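Local coordinates for protein cytochrome P450 (Rhodococcus erythropolis, PDB 3WEC) that acts as a heme-dependent cytochrome P450 monooxygenase that hydroxylates the quinoline nitrogen of an intermediate in the biosynthesis of aurachin RE, at residues His141-Thr146 with Ser379-Ser384. Residues are numbered along the deposited sequence; the frame is centred on the assembly and turned at random.
Sequences HLEHCT and SQRYRS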
loop_
_atom_site.group_PDB
_atom_site.type_symbol
_atom_site.label_atom_id
_atom_site.label_comp_id
_atom_site.label_asym_id
_atom_site.label_seq_id
_atom_site.Cartn_x
_atom_site.Cartn_y
_atom_site.Cartn_z
ATOM N N HIS A 141 -0.415 21.129 9.980
ATOM C CA HIS A 141 -0.841 21.679 8.676
ATOM C C HIS A 141 -2.339 21.535 8.403
ATOM O O HIS A 141 -2.937 22.381 7.717
ATOM C CB HIS A 141 0.016 21.090 7.550
ATOM C CG HIS A 141 0.096 21.954 6.299
ATOM N ND1 HIS A 141 -0.685 23.054 6.103
ATOM C CD2 HIS A 141 0.876 21.814 5.141
ATOM C CE1 HIS A 141 -0.399 23.605 4.904
ATOM N NE2 HIS A 141 0.558 22.853 4.317
ATOM N N LEU A 142 -2.944 20.501 8.987
ATOM C CA LEU A 142 -4.390 20.235 8.906
ATOM C C LEU A 142 -5.361 21.393 9.226
ATOM O O LEU A 142 -6.448 21.429 8.651
ATOM C CB LEU A 142 -4.783 19.017 9.758
ATOM C CG LEU A 142 -5.143 17.632 9.213
ATOM C CD1 LEU A 142 -6.383 17.151 9.949
ATOM C CD2 LEU A 142 -5.442 17.598 7.721
ATOM N N GLU A 143 -4.999 22.318 10.135
ATOM C CA GLU A 143 -5.911 23.415 10.449
ATOM C C GLU A 143 -5.938 24.548 9.422
ATOM O O GLU A 143 -6.824 25.390 9.466
ATOM C CB GLU A 143 -5.751 23.965 11.891
ATOM C CG GLU A 143 -4.393 24.533 12.290
ATOM C CD GLU A 143 -4.369 24.988 13.749
ATOM O OE1 GLU A 143 -3.269 25.023 14.339
ATOM O OE2 GLU A 143 -5.440 25.293 14.320
ATOM N N HIS A 144 -4.974 24.575 8.511
ATOM C CA HIS A 144 -4.903 25.645 7.511
ATOM C C HIS A 144 -4.536 25.106 6.156
ATOM O O HIS A 144 -3.659 25.626 5.451
ATOM C CB HIS A 144 -3.953 26.752 7.958
ATOM C CG HIS A 144 -4.460 27.547 9.155
ATOM N ND1 HIS A 144 -5.640 28.220 9.142
ATOM C CD2 HIS A 144 -3.911 27.742 10.423
ATOM C CE1 HIS A 144 -5.831 28.815 10.337
ATOM N NE2 HIS A 144 -4.772 28.521 11.121
ATOM N N CYS A 145 -5.223 24.037 5.790
ATOM C CA CYS A 145 -5.091 23.489 4.478
ATOM C C CYS A 145 -6.440 23.580 3.797
ATOM O O CYS A 145 -7.464 23.732 4.458
ATOM C CB CYS A 145 -4.575 22.048 4.547
ATOM S SG CYS A 145 -5.754 20.827 5.186
ATOM N N THR A 146 -6.419 23.516 2.470
ATOM C CA THR A 146 -7.622 23.390 1.662
ATOM C C THR A 146 -7.889 21.912 1.346
ATOM O O THR A 146 -9.018 21.437 1.442
ATOM C CB THR A 146 -7.492 24.180 0.343
ATOM O OG1 THR A 146 -7.374 25.583 0.623
ATOM C CG2 THR A 146 -8.706 23.949 -0.554
ATOM N N SER A 379 -4.976 13.371 17.950
ATOM C CA SER A 379 -5.916 13.263 19.054
ATOM C C SER A 379 -5.507 14.157 20.193
ATOM O O SER A 379 -6.360 14.620 20.921
ATOM C CB SER A 379 -5.991 11.823 19.553
ATOM O OG SER A 379 -4.684 11.327 19.826
ATOM N N GLN A 380 -4.208 14.396 20.342
ATOM C CA GLN A 380 -3.699 15.309 21.379
ATOM C C GLN A 380 -3.980 16.767 20.997
ATOM O O GLN A 380 -4.366 17.547 21.830
ATOM C CB GLN A 380 -2.213 15.074 21.647
ATOM C CG GLN A 380 -1.899 13.740 22.330
ATOM C CD GLN A 380 -0.417 13.568 22.703
ATOM O OE1 GLN A 380 0.492 13.962 21.959
ATOM N NE2 GLN A 380 -0.172 12.958 23.856
ATOM N N ARG A 381 -3.838 17.101 19.720
ATOM C CA ARG A 381 -4.083 18.452 19.214
ATOM C C ARG A 381 -5.580 18.854 19.045
ATOM O O ARG A 381 -5.948 20.009 19.277
ATOM C CB ARG A 381 -3.356 18.610 17.872
ATOM C CG ARG A 381 -3.323 20.047 17.404
ATOM C CD ARG A 381 -2.268 20.356 16.340
ATOM N NE ARG A 381 -2.287 21.806 16.226
ATOM C CZ ARG A 381 -1.584 22.627 17.014
ATOM N NH1 ARG A 381 -0.724 22.139 17.905
ATOM N NH2 ARG A 381 -1.711 23.933 16.871
ATOM N N TYR A 382 -6.430 17.913 18.632
ATOM C CA TYR A 382 -7.795 18.249 18.182
ATOM C C TYR A 382 -8.879 17.493 18.943
ATOM O O TYR A 382 -8.733 16.308 19.247
ATOM C CB TYR A 382 -7.954 18.030 16.643
ATOM C CG TYR A 382 -6.973 18.830 15.790
ATOM C CD1 TYR A 382 -6.969 20.224 15.842
ATOM C CD2 TYR A 382 -6.047 18.200 14.941
ATOM C CE1 TYR A 382 -6.085 20.972 15.093
ATOM C CE2 TYR A 382 -5.141 18.947 14.173
ATOM C CZ TYR A 382 -5.173 20.343 14.269
ATOM O OH TYR A 382 -4.331 21.153 13.555
ATOM N N ARG A 383 -9.963 18.190 19.266
ATOM C CA ARG A 383 -11.122 17.556 19.924
ATOM C C ARG A 383 -12.073 16.878 18.915
ATOM O O ARG A 383 -12.686 15.852 19.231
ATOM C CB ARG A 383 -11.885 18.528 20.853
ATOM C CG ARG A 383 -13.087 19.265 20.245
ATOM C CD ARG A 383 -14.324 19.337 21.160
ATOM N NE ARG A 383 -13.968 19.387 22.577
ATOM C CZ ARG A 383 -13.736 18.317 23.339
ATOM N NH1 ARG A 383 -13.835 17.093 22.839
ATOM N NH2 ARG A 383 -13.399 18.467 24.610
ATOM N N SER A 384 -12.191 17.454 17.718
ATOM C CA SER A 384 -13.062 16.906 16.680
ATOM C C SER A 384 -12.427 17.072 15.297
ATOM O O SER A 384 -11.616 17.987 15.058
ATOM C CB SER A 384 -14.438 17.573 16.718
ATOM O OG SER A 384 -14.366 18.882 16.194
#
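The backbones come closest at E143 and Y382, CA to CA 9.5 Å, so between these segments the contact is carried by side chains, joining the loop after helix 128-141 to the C-terminal end of helix 364-381 in this cytochrome P450 fold. Y382, the first residue to leave helical geometry, points its buried ring toward the loop. Its hydroxyl oxygen OH lies 3.6 Å from E143 CB, and the carboxylate plane of E143 stands nearly perpendicular to the ring. The hydroxyl is also hydrogen-bonded to the backbone oxygen of V139, which ties the ring to the last turn of helix 128-141. L142 adds apolar contact, its CB 4.4 Å from Y382 CE2, while its side chain continues onto A148 and V152 of helix 148-153. V409 touches both E143 and Y382, so strand 407-410 also borders the junction. R381 has CG anti to the backbone N (chi1 -169°), which lays CG over the centre of the Y382 ring, 3.6 Å above its plane; the extended chain then carries the guanidinium to E143. The guanidinium edge faces two oxygens: NE makes a weak 3.4 Å hydrogen bond to Y382 OH, and NH2 forms a salt bridge with E143. In that bridge R381 NH2 meets the syn side of E143 OE1 at 3.2 Å, nearly straight at 166° but tilted out of the carboxylate plane.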